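Local coordinates for hypothetical protein (Bacteroides caccae, PDB 4M8R), which is of unknown function but joins an N-terminal immunoglobulin-like domain to a WD40-like beta-propeller domain in one chain, at residues V31-D36 against M77-P82; D42-D47 against V65-V70; S342-E347 against Q358-Q363. All blocks are in the same frame, centred on the assembly; numbering follows the deposited sequence.

How the contacts relate
Contacts 1 and 2 belong to one mixed sheet in the Ig-like N-terminal domain, their centres about 9 Å apart. Across the sheet the order runs 30-36, 76-80, 60-72, 43-50, so contact 1 pairs the first two and contact 2 the last two; strands 76-80 and 60-72, neighbours in between, join the contacts through the backbone and through M77 packing on I69. Along the chain, both segments of contact 2 fall between those of contact 1. Contact 3 comes later, in the WD40-like domain, its centre about 57 Å from that of contact 1 and about 51 Å from that of contact 2. Both domains are thus represented, on opposite sides of the chain's centre.

Contact 1 (V31-D36 against M77-P82). With PO4 (phosphate ion), chain F.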
loop_
_atom_site.group_PDB
_atom_site.type_symbol
_atom_site.label_atom_id
_atom_site.label_comp_id
_atom_site.label_asym_id
_atom_site.label_seq_id
_atom_site.Cartn_x
_atom_site.Cartn_y
_atom_site.Cartn_z
ATOM N N VAL A 31 30.191 1.508 21.986
ATOM C CA VAL A 31 29.627 1.736 23.313
ATOM C C VAL A 31 30.107 0.634 24.254
ATOM O O VAL A 31 30.194 -0.527 23.860
ATOM C CB VAL A 31 28.088 1.776 23.248
ATOM C CG1 VAL A 31 27.455 1.556 24.616
ATOM C CG2 VAL A 31 27.638 3.101 22.653
ATOM N N HIS A 32 30.413 1.008 25.496
ATOM C CA HIS A 32 31.002 0.087 26.462
ATOM C C HIS A 32 30.027 -0.295 27.549
ATOM O O HIS A 32 29.322 0.553 28.094
ATOM C CB HIS A 32 32.225 0.716 27.103
ATOM C CG HIS A 32 33.264 1.118 26.112
ATOM N ND1 HIS A 32 33.245 2.338 25.474
ATOM C CD2 HIS A 32 34.334 0.454 25.622
ATOM C CE1 HIS A 32 34.271 2.418 24.647
ATOM N NE2 HIS A 32 34.949 1.287 24.718
ATOM N N ILE A 33 30.010 -1.585 27.858
ATOM C CA ILE A 33 29.168 -2.139 28.895
ATOM C C ILE A 33 30.066 -2.712 29.972
ATOM O O ILE A 33 31.064 -3.352 29.660
ATOM C CB ILE A 33 28.292 -3.262 28.326
ATOM C CG1 ILE A 33 27.208 -2.669 27.436
ATOM C CG2 ILE A 33 27.663 -4.079 29.445
ATOM C CD1 ILE A 33 26.559 -3.697 26.531
ATOM N N TYR A 34 29.703 -2.489 31.230
ATOM C CA TYR A 34 30.485 -2.984 32.357
ATOM C C TYR A 34 29.605 -3.724 33.355
ATOM O O TYR A 34 28.384 -3.605 33.321
ATOM C CB TYR A 34 31.225 -1.835 33.049
ATOM C CG TYR A 34 30.332 -0.760 33.614
ATOM C CD1 TYR A 34 29.833 -0.850 34.905
ATOM C CD2 TYR A 34 29.996 0.356 32.856
ATOM C CE1 TYR A 34 29.019 0.145 35.430
ATOM C CE2 TYR A 34 29.186 1.354 33.366
ATOM C CZ TYR A 34 28.700 1.248 34.657
ATOM O OH TYR A 34 27.896 2.239 35.163
ATOM N N GLY A 35 30.245 -4.479 34.241
ATOM C CA GLY A 35 29.553 -5.240 35.278
ATOM C C GLY A 35 30.310 -6.496 35.672
ATOM O O GLY A 35 31.315 -6.834 35.058
ATOM N N ASP A 36 29.830 -7.174 36.710
ATOM C CA ASP A 36 30.426 -8.426 37.175
ATOM C C ASP A 36 29.471 -9.576 36.890
ATOM O O ASP A 36 28.281 -9.475 37.174
ATOM C CB ASP A 36 30.713 -8.353 38.678
ATOM C CG ASP A 36 31.645 -7.204 39.046
ATOM O OD1 ASP A 36 32.565 -6.894 38.256
ATOM O OD2 ASP A 36 31.462 -6.613 40.135
HETATM N N MSE A 77 31.927 -5.574 28.007
HETATM C CA MSE A 77 31.954 -5.822 26.565
HETATM C C MSE A 77 31.825 -4.542 25.791
HETATM O O MSE A 77 31.287 -3.562 26.291
HETATM C CB MSE A 77 30.852 -6.811 26.165
HETATM C CG MSE A 77 29.588 -6.765 27.029
HETATM SE SE MSE A 77 28.691 -8.532 27.007
HETATM C CE MSE A 77 28.924 -8.955 25.113
ATOM N N SER A 78 32.347 -4.545 24.567
ATOM C CA SER A 78 32.219 -3.422 23.642
ATOM C C SER A 78 31.235 -3.791 22.539
ATOM O O SER A 78 31.333 -4.874 21.962
ATOM C CB SER A 78 33.572 -3.088 23.011
ATOM O OG SER A 78 34.558 -2.842 23.996
ATOM N N ILE A 79 30.295 -2.897 22.247
ATOM C CA ILE A 79 29.334 -3.125 21.166
ATOM C C ILE A 79 29.372 -1.977 20.174
ATOM O O ILE A 79 29.784 -0.874 20.521
ATOM C CB ILE A 79 27.899 -3.302 21.700
ATOM C CG1 ILE A 79 27.374 -2.007 22.325
ATOM C CG2 ILE A 79 27.865 -4.432 22.713
ATOM C CD1 ILE A 79 25.995 -2.135 22.935
ATOM N N ARG A 80 28.976 -2.252 18.934
ATOM C CA ARG A 80 28.956 -1.229 17.893
ATOM C C ARG A 80 27.531 -0.729 17.692
ATOM O O ARG A 80 26.606 -1.523 17.646
ATOM C CB ARG A 80 29.516 -1.783 16.576
ATOM C CG ARG A 80 29.920 -0.692 15.597
ATOM C CD ARG A 80 30.687 -1.236 14.404
ATOM N NE ARG A 80 32.025 -1.715 14.762
ATOM C CZ ARG A 80 33.089 -0.937 14.990
ATOM N NH1 ARG A 80 33.003 0.391 14.915
ATOM N NH2 ARG A 80 34.259 -1.495 15.306
HETATM N N MSE A 81 27.362 0.585 17.590
HETATM C CA MSE A 81 26.045 1.176 17.353
HETATM C C MSE A 81 25.759 1.104 15.873
HETATM O O MSE A 81 26.620 1.418 15.051
HETATM C CB MSE A 81 25.995 2.626 17.838
HETATM C CG MSE A 81 26.324 2.792 19.326
HETATM SE SE MSE A 81 25.165 1.679 20.469
HETATM C CE MSE A 81 23.428 2.474 20.018
ATOM N N PRO A 82 24.542 0.674 15.505
ATOM C CA PRO A 82 24.210 0.451 14.100
ATOM C C PRO A 82 23.810 1.691 13.298
ATOM O O PRO A 82 23.347 2.690 13.858
ATOM C CB PRO A 82 23.012 -0.490 14.183
ATOM C CG PRO A 82 22.341 -0.118 15.455
ATOM C CD PRO A 82 23.449 0.242 16.399
HETATM P P PO4 F . 37.537 -0.372 22.840
HETATM O O1 PO4 F . 38.204 -0.196 24.187
HETATM O O2 PO4 F . 36.554 0.752 22.603
HETATM O O3 PO4 F . 38.569 -0.325 21.737
HETATM O O4 PO4 F . 36.819 -1.706 22.822
#
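The imidazole of H32 and the hydroxyl of S78 stand on the same face of the Ig-like sheet, in a non-hydrogen-bonded antiparallel pair, S78 OG obliquely placed 3.7 Å from H32 CD2. Together they hold a phosphate ion, probably from the crystallisation liquor. It lies at the ring edge, near its plane: H32 NE2 donates to phosphate O2 at 2.7 Å, and S78 OG to phosphate O4 at 2.8 Å. H32 ND1 is bonded to E20, which fixes the ring's rotation. An alanine here removes both ring N-H groups, and would probably leave the ion more loosely held and E20 without this partner. On the opposite face V31, I33, M77 and I79 make apolar contacts, joined by M81 just past the strand. I79 CG1, between its own backbone N and carbonyl carbon (chi1 67°), is 4.0 Å from V31 CB. Selenomethionine M81 lays CG (3.6 Å) and SE against V31 CG2, the bend at chi2 (-55°) bringing SE back. I33 CD1 meets I79 CD1 at 4.0 Å. Reciprocal backbone bonds join V31 to I79 and I33 to M77. With an anion at one ring nitrogen and a carboxylate at the other, H32 is likely to be protonated on both.

Contact 2 (D42-D47 against V65-V70); sequences DQVDFD and VGAEIV
F46 packs against V65 and A67, its side chain running from the backbone of one to the methyl of the other. Its CB is 3.5 Å from V65 O, the same oxygen that accepts F46 N. CG turns anti to the carbonyl carbon (chi1 -67°), and the ring beyond it reaches A67. CD2 is still near V65 O, at 3.7 Å, but CE2 and the tip CZ belong to A67: the methyl CB stands over one face of the ring, 3.3 Å from CE2 and 3.4 Å from CZ. I79, M81 and P82 also touch F46, placing the ring in the apolar interior of the Ig-like domain. The two strands, 43-50 and 60-72, form a beta hairpin in that domain, with F46 and V65 as a hydrogen-bonded antiparallel pair. Further along, A67 N donates to V44 O at 2.8 Å, but the strands then diverge and a water takes over: it accepts from V44 N at 3.2 Å and donates to A67 O at 2.7 Å. Past the water, I69 CD1 rests 3.8 Å from D42 O. On the other face of the hairpin D45 OD1 lies beside the CA of G66, while its OD2 forms a salt bridge with R100.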
loop_
_atom_site.group_PDB
_atom_site.type_symbol
_atom_site.label_atom_id
_atom_site.label_comp_id
_atom_site.label_asym_id
_atom_site.label_seq_id
_atom_site.Cartn_x
_atom_site.Cartn_y
_atom_site.Cartn_z
ATOM N N ASP A 42 26.678 -14.727 26.268
ATOM C CA ASP A 42 25.821 -13.574 26.536
ATOM C C ASP A 42 25.727 -12.733 25.274
ATOM O O ASP A 42 26.732 -12.510 24.595
ATOM C CB ASP A 42 26.363 -12.713 27.685
ATOM C CG ASP A 42 26.090 -13.316 29.054
ATOM O OD1 ASP A 42 25.615 -14.465 29.126
ATOM O OD2 ASP A 42 26.361 -12.642 30.073
ATOM N N GLN A 43 24.513 -12.300 24.946
ATOM C CA GLN A 43 24.289 -11.434 23.798
ATOM C C GLN A 43 23.745 -10.093 24.277
ATOM O O GLN A 43 23.419 -9.924 25.456
ATOM C CB GLN A 43 23.345 -12.104 22.800
ATOM C CG GLN A 43 23.832 -13.483 22.355
ATOM C CD GLN A 43 23.128 -14.022 21.115
ATOM O OE1 GLN A 43 22.535 -13.273 20.337
ATOM N NE2 GLN A 43 23.200 -15.335 20.923
ATOM N N VAL A 44 23.682 -9.133 23.365
ATOM C CA VAL A 44 23.185 -7.810 23.685
ATOM C C VAL A 44 22.135 -7.415 22.656
ATOM O O VAL A 44 22.354 -7.555 21.454
ATOM C CB VAL A 44 24.333 -6.783 23.709
ATOM C CG1 VAL A 44 23.803 -5.380 23.954
ATOM C CG2 VAL A 44 25.359 -7.156 24.776
ATOM N N ASP A 45 20.997 -6.924 23.148
ATOM C CA ASP A 45 19.863 -6.519 22.312
ATOM C C ASP A 45 19.601 -5.024 22.433
ATOM O O ASP A 45 19.790 -4.435 23.496
ATOM C CB ASP A 45 18.588 -7.244 22.753
ATOM C CG ASP A 45 18.517 -8.669 22.264
ATOM O OD1 ASP A 45 18.898 -8.934 21.098
ATOM O OD2 ASP A 45 18.055 -9.522 23.049
ATOM N N PHE A 46 19.131 -4.437 21.335
ATOM C CA PHE A 46 18.692 -3.050 21.301
ATOM C C PHE A 46 17.184 -2.995 21.142
ATOM O O PHE A 46 16.611 -3.810 20.417
ATOM C CB PHE A 46 19.263 -2.341 20.079
ATOM C CG PHE A 46 20.751 -2.160 20.092
ATOM C CD1 PHE A 46 21.397 -1.623 21.195
ATOM C CD2 PHE A 46 21.497 -2.456 18.957
ATOM C CE1 PHE A 46 22.768 -1.420 21.179
ATOM C CE2 PHE A 46 22.863 -2.260 18.938
ATOM C CZ PHE A 46 23.501 -1.742 20.050
ATOM N N ASP A 47 16.553 -2.027 21.802
ATOM C CA ASP A 47 15.191 -1.611 21.472
ATOM C C ASP A 47 15.237 -0.130 21.090
ATOM O O ASP A 47 15.807 0.680 21.813
ATOM C CB ASP A 47 14.235 -1.825 22.656
ATOM C CG ASP A 47 13.750 -3.284 22.787
ATOM O OD1 ASP A 47 14.194 -4.172 22.020
ATOM O OD2 ASP A 47 12.905 -3.546 23.672
ATOM N N VAL A 65 16.864 -6.038 18.435
ATOM C CA VAL A 65 17.809 -6.042 17.338
ATOM C C VAL A 65 19.138 -6.376 17.988
ATOM O O VAL A 65 19.593 -5.655 18.874
ATOM C CB VAL A 65 17.869 -4.662 16.648
ATOM C CG1 VAL A 65 18.883 -4.655 15.504
ATOM C CG2 VAL A 65 16.490 -4.264 16.141
ATOM N N GLY A 66 19.738 -7.485 17.570
ATOM C CA GLY A 66 20.997 -7.928 18.136
ATOM C C GLY A 66 22.070 -6.898 17.879
ATOM O O GLY A 66 22.148 -6.333 16.786
ATOM N N ALA A 67 22.882 -6.641 18.900
ATOM C CA ALA A 67 24.006 -5.734 18.780
ATOM C C ALA A 67 25.241 -6.521 18.371
ATOM O O ALA A 67 25.453 -7.638 18.845
ATOM C CB ALA A 67 24.255 -5.039 20.105
ATOM N N GLU A 68 26.052 -5.942 17.493
ATOM C CA GLU A 68 27.347 -6.529 17.173
ATOM C C GLU A 68 28.285 -6.327 18.367
ATOM O O GLU A 68 28.478 -5.203 18.830
ATOM C CB GLU A 68 27.942 -5.902 15.912
ATOM C CG GLU A 68 29.204 -6.589 15.407
ATOM C CD GLU A 68 29.895 -5.815 14.294
ATOM O OE1 GLU A 68 29.230 -4.998 13.618
ATOM O OE2 GLU A 68 31.115 -6.018 14.100
ATOM N N ILE A 69 28.849 -7.425 18.862
ATOM C CA ILE A 69 29.784 -7.385 19.981
ATOM C C ILE A 69 31.210 -7.385 19.447
ATOM O O ILE A 69 31.612 -8.322 18.772
ATOM C CB ILE A 69 29.579 -8.590 20.912
ATOM C CG1 ILE A 69 28.178 -8.530 21.515
ATOM C CG2 ILE A 69 30.637 -8.604 22.013
ATOM C CD1 ILE A 69 27.719 -9.828 22.139
ATOM N N VAL A 70 31.969 -6.341 19.768
ATOM C CA VAL A 70 33.321 -6.159 19.236
ATOM C C VAL A 70 34.383 -6.757 20.164
ATOM O O VAL A 70 35.287 -7.435 19.702
ATOM C CB VAL A 70 33.614 -4.657 19.000
ATOM C CG1 VAL A 70 35.038 -4.440 18.497
ATOM C CG2 VAL A 70 32.608 -4.082 18.012
HETATM O O HOH W 1 24.535 -9.711 20.349
#

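Contact 3 (S342-E347 against Q358-Q363)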
loop_
_atom_site.group_PDB
_atom_site.type_symbol
_atom_site.label_atom_id
_atom_site.label_comp_id
_atom_site.label_asym_id
_atom_site.label_seq_id
_atom_site.Cartn_x
_atom_site.Cartn_y
_atom_site.Cartn_z
ATOM N N SER A 342 24.983 -3.807 -30.559
ATOM C CA SER A 342 23.547 -3.855 -30.862
ATOM C C SER A 342 22.733 -4.236 -29.629
ATOM O O SER A 342 23.093 -5.161 -28.902
ATOM C CB SER A 342 23.268 -4.868 -31.971
ATOM O OG SER A 342 23.769 -4.400 -33.207
ATOM N N PHE A 343 21.627 -3.531 -29.411
ATOM C CA PHE A 343 20.718 -3.832 -28.309
ATOM C C PHE A 343 19.439 -4.443 -28.868
ATOM O O PHE A 343 18.704 -3.790 -29.610
ATOM C CB PHE A 343 20.397 -2.567 -27.521
ATOM C CG PHE A 343 21.597 -1.932 -26.879
ATOM C CD1 PHE A 343 22.456 -1.137 -27.621
ATOM C CD2 PHE A 343 21.869 -2.129 -25.531
ATOM C CE1 PHE A 343 23.566 -0.552 -27.034
ATOM C CE2 PHE A 343 22.976 -1.547 -24.938
ATOM C CZ PHE A 343 23.825 -0.756 -25.691
ATOM N N ARG A 344 19.189 -5.700 -28.507
ATOM C CA ARG A 344 18.093 -6.479 -29.072
ATOM C C ARG A 344 17.276 -7.141 -27.964
ATOM O O ARG A 344 17.830 -7.841 -27.107
ATOM C CB ARG A 344 18.664 -7.537 -30.014
ATOM C CG ARG A 344 19.429 -6.936 -31.190
ATOM C CD ARG A 344 20.219 -7.967 -31.974
ATOM N NE ARG A 344 19.293 -8.794 -32.774
ATOM C CZ ARG A 344 19.648 -9.808 -33.554
ATOM N NH1 ARG A 344 20.920 -10.187 -33.640
ATOM N NH2 ARG A 344 18.713 -10.464 -34.238
ATOM N N LEU A 345 15.965 -6.910 -27.972
ATOM C CA LEU A 345 15.083 -7.511 -26.976
ATOM C C LEU A 345 14.904 -8.993 -27.241
ATOM O O LEU A 345 14.950 -9.436 -28.386
ATOM C CB LEU A 345 13.710 -6.835 -26.972
ATOM C CG LEU A 345 13.638 -5.359 -26.578
ATOM C CD1 LEU A 345 12.184 -4.928 -26.490
ATOM C CD2 LEU A 345 14.342 -5.092 -25.255
ATOM N N LEU A 346 14.728 -9.757 -26.167
ATOM C CA LEU A 346 14.336 -11.153 -26.262
ATOM C C LEU A 346 12.845 -11.223 -25.961
ATOM O O LEU A 346 12.421 -10.927 -24.842
ATOM C CB LEU A 346 15.133 -12.010 -25.276
ATOM C CG LEU A 346 14.936 -13.522 -25.394
ATOM C CD1 LEU A 346 15.384 -14.021 -26.758
ATOM C CD2 LEU A 346 15.692 -14.238 -24.287
ATOM N N GLU A 347 12.062 -11.584 -26.976
ATOM C CA GLU A 347 10.608 -11.647 -26.870
ATOM C C GLU A 347 10.091 -12.904 -27.569
ATOM O O GLU A 347 10.780 -13.474 -28.417
ATOM C CB GLU A 347 9.975 -10.403 -27.501
ATOM C CG GLU A 347 10.220 -9.114 -26.723
ATOM C CD GLU A 347 9.614 -7.881 -27.382
ATOM O OE1 GLU A 347 9.231 -7.945 -28.570
ATOM O OE2 GLU A 347 9.530 -6.832 -26.705
ATOM N N GLN A 358 14.938 -10.090 -31.143
ATOM C CA GLN A 358 14.327 -9.121 -32.051
ATOM C C GLN A 358 15.407 -8.345 -32.782
ATOM O O GLN A 358 16.577 -8.382 -32.392
ATOM C CB GLN A 358 13.438 -8.150 -31.271
ATOM C CG GLN A 358 12.278 -8.812 -30.542
ATOM C CD GLN A 358 11.289 -9.473 -31.487
ATOM O OE1 GLN A 358 10.671 -8.806 -32.313
ATOM N NE2 GLN A 358 11.130 -10.789 -31.364
ATOM N N GLU A 359 15.021 -7.645 -33.848
ATOM C CA GLU A 359 15.941 -6.738 -34.527
ATOM C C GLU A 359 16.311 -5.619 -33.558
ATOM O O GLU A 359 15.545 -5.329 -32.636
ATOM C CB GLU A 359 15.316 -6.170 -35.800
ATOM C CG GLU A 359 15.194 -7.180 -36.938
ATOM C CD GLU A 359 16.487 -7.396 -37.714
ATOM O OE1 GLU A 359 17.532 -6.814 -37.346
ATOM O OE2 GLU A 359 16.459 -8.152 -38.707
ATOM N N PRO A 360 17.491 -4.998 -33.738
ATOM C CA PRO A 360 17.933 -4.030 -32.733
ATOM C C PRO A 360 17.010 -2.820 -32.635
ATOM O O PRO A 360 16.447 -2.398 -33.636
ATOM C CB PRO A 360 19.324 -3.595 -33.227
ATOM C CG PRO A 360 19.687 -4.508 -34.345
ATOM C CD PRO A 360 18.413 -5.077 -34.881
ATOM N N PHE A 361 16.842 -2.295 -31.425
ATOM C CA PHE A 361 16.170 -1.009 -31.231
ATOM C C PHE A 361 17.203 0.114 -31.110
ATOM O O PHE A 361 16.854 1.292 -31.152
ATOM C CB PHE A 361 15.241 -1.042 -30.005
ATOM C CG PHE A 361 15.951 -1.298 -28.702
ATOM C CD1 PHE A 361 16.538 -0.256 -28.000
ATOM C CD2 PHE A 361 16.014 -2.577 -28.170
ATOM C CE1 PHE A 361 17.186 -0.488 -26.799
ATOM C CE2 PHE A 361 16.660 -2.814 -26.974
ATOM C CZ PHE A 361 17.246 -1.768 -26.286
ATOM N N ALA A 362 18.469 -0.264 -30.934
ATOM C CA ALA A 362 19.578 0.681 -30.895
ATOM C C ALA A 362 20.858 -0.023 -31.330
ATOM O O ALA A 362 21.090 -1.179 -30.976
ATOM C CB ALA A 362 19.741 1.256 -29.498
ATOM N N GLN A 363 21.677 0.688 -32.097
ATOM C CA GLN A 363 22.898 0.142 -32.685
ATOM C C GLN A 363 23.948 1.244 -32.654
ATOM O O GLN A 363 23.674 2.372 -33.059
ATOM C CB GLN A 363 22.622 -0.317 -34.128
ATOM C CG GLN A 363 23.844 -0.470 -35.044
ATOM C CD GLN A 363 24.310 -1.908 -35.224
ATOM O OE1 GLN A 363 23.528 -2.778 -35.617
ATOM N NE2 GLN A 363 25.594 -2.159 -34.963
#
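F361 and F343 meet at the apolar centre, ring against methylene. F343 CB sits over the face of the F361 ring in a CH-pi contact, 3.9 Å from the centroid and 29° off the normal. The F361 side chain gets there by putting CG between its backbone N and carbonyl carbon (chi1 62°). L345 crosses it at about a right angle, with CD2 at 3.7 Å from F361 CE2. W400 meets F361 edge-to-face, and W405 lies against the F343 ring, whose own edge carries A362 O in its plane. F343 N donates to A362 O, and F343 O receives F361 N at 3.0 Å, as well as a CA-H...O contact from P360 CA; the same oxygen lies over a face of the F361 ring. The two segments belong to a beta hairpin, strands 340-348 and 355-364, the last two strands of a four-stranded antiparallel sheet, as expected for a blade of the WD40-like beta-propeller. Strand 355-364 is an edge strand of this sheet, and between Q358 and F361 its course is irregular. R344 packs against this irregular part: its CG is 3.6 Å from P360 CA, the chain bends at chi3 (73°), and NE donates to Q358 O at 2.8 Å, with the oxygen in the guanidinium plane. Q358 N in turn gives a straight bond to L345 O at 2.8 Å. At one end of the polar edge S342 OG makes a weak hydrogen bond to Q363 OE1, 2.9 Å away. At the other, E347 lies across Q358 at about a right angle, its OE1 against Q358 CG, while its OE2 comes close to the carboxylate of E54 of a neighbouring subunit, which might favour protonation of one of them.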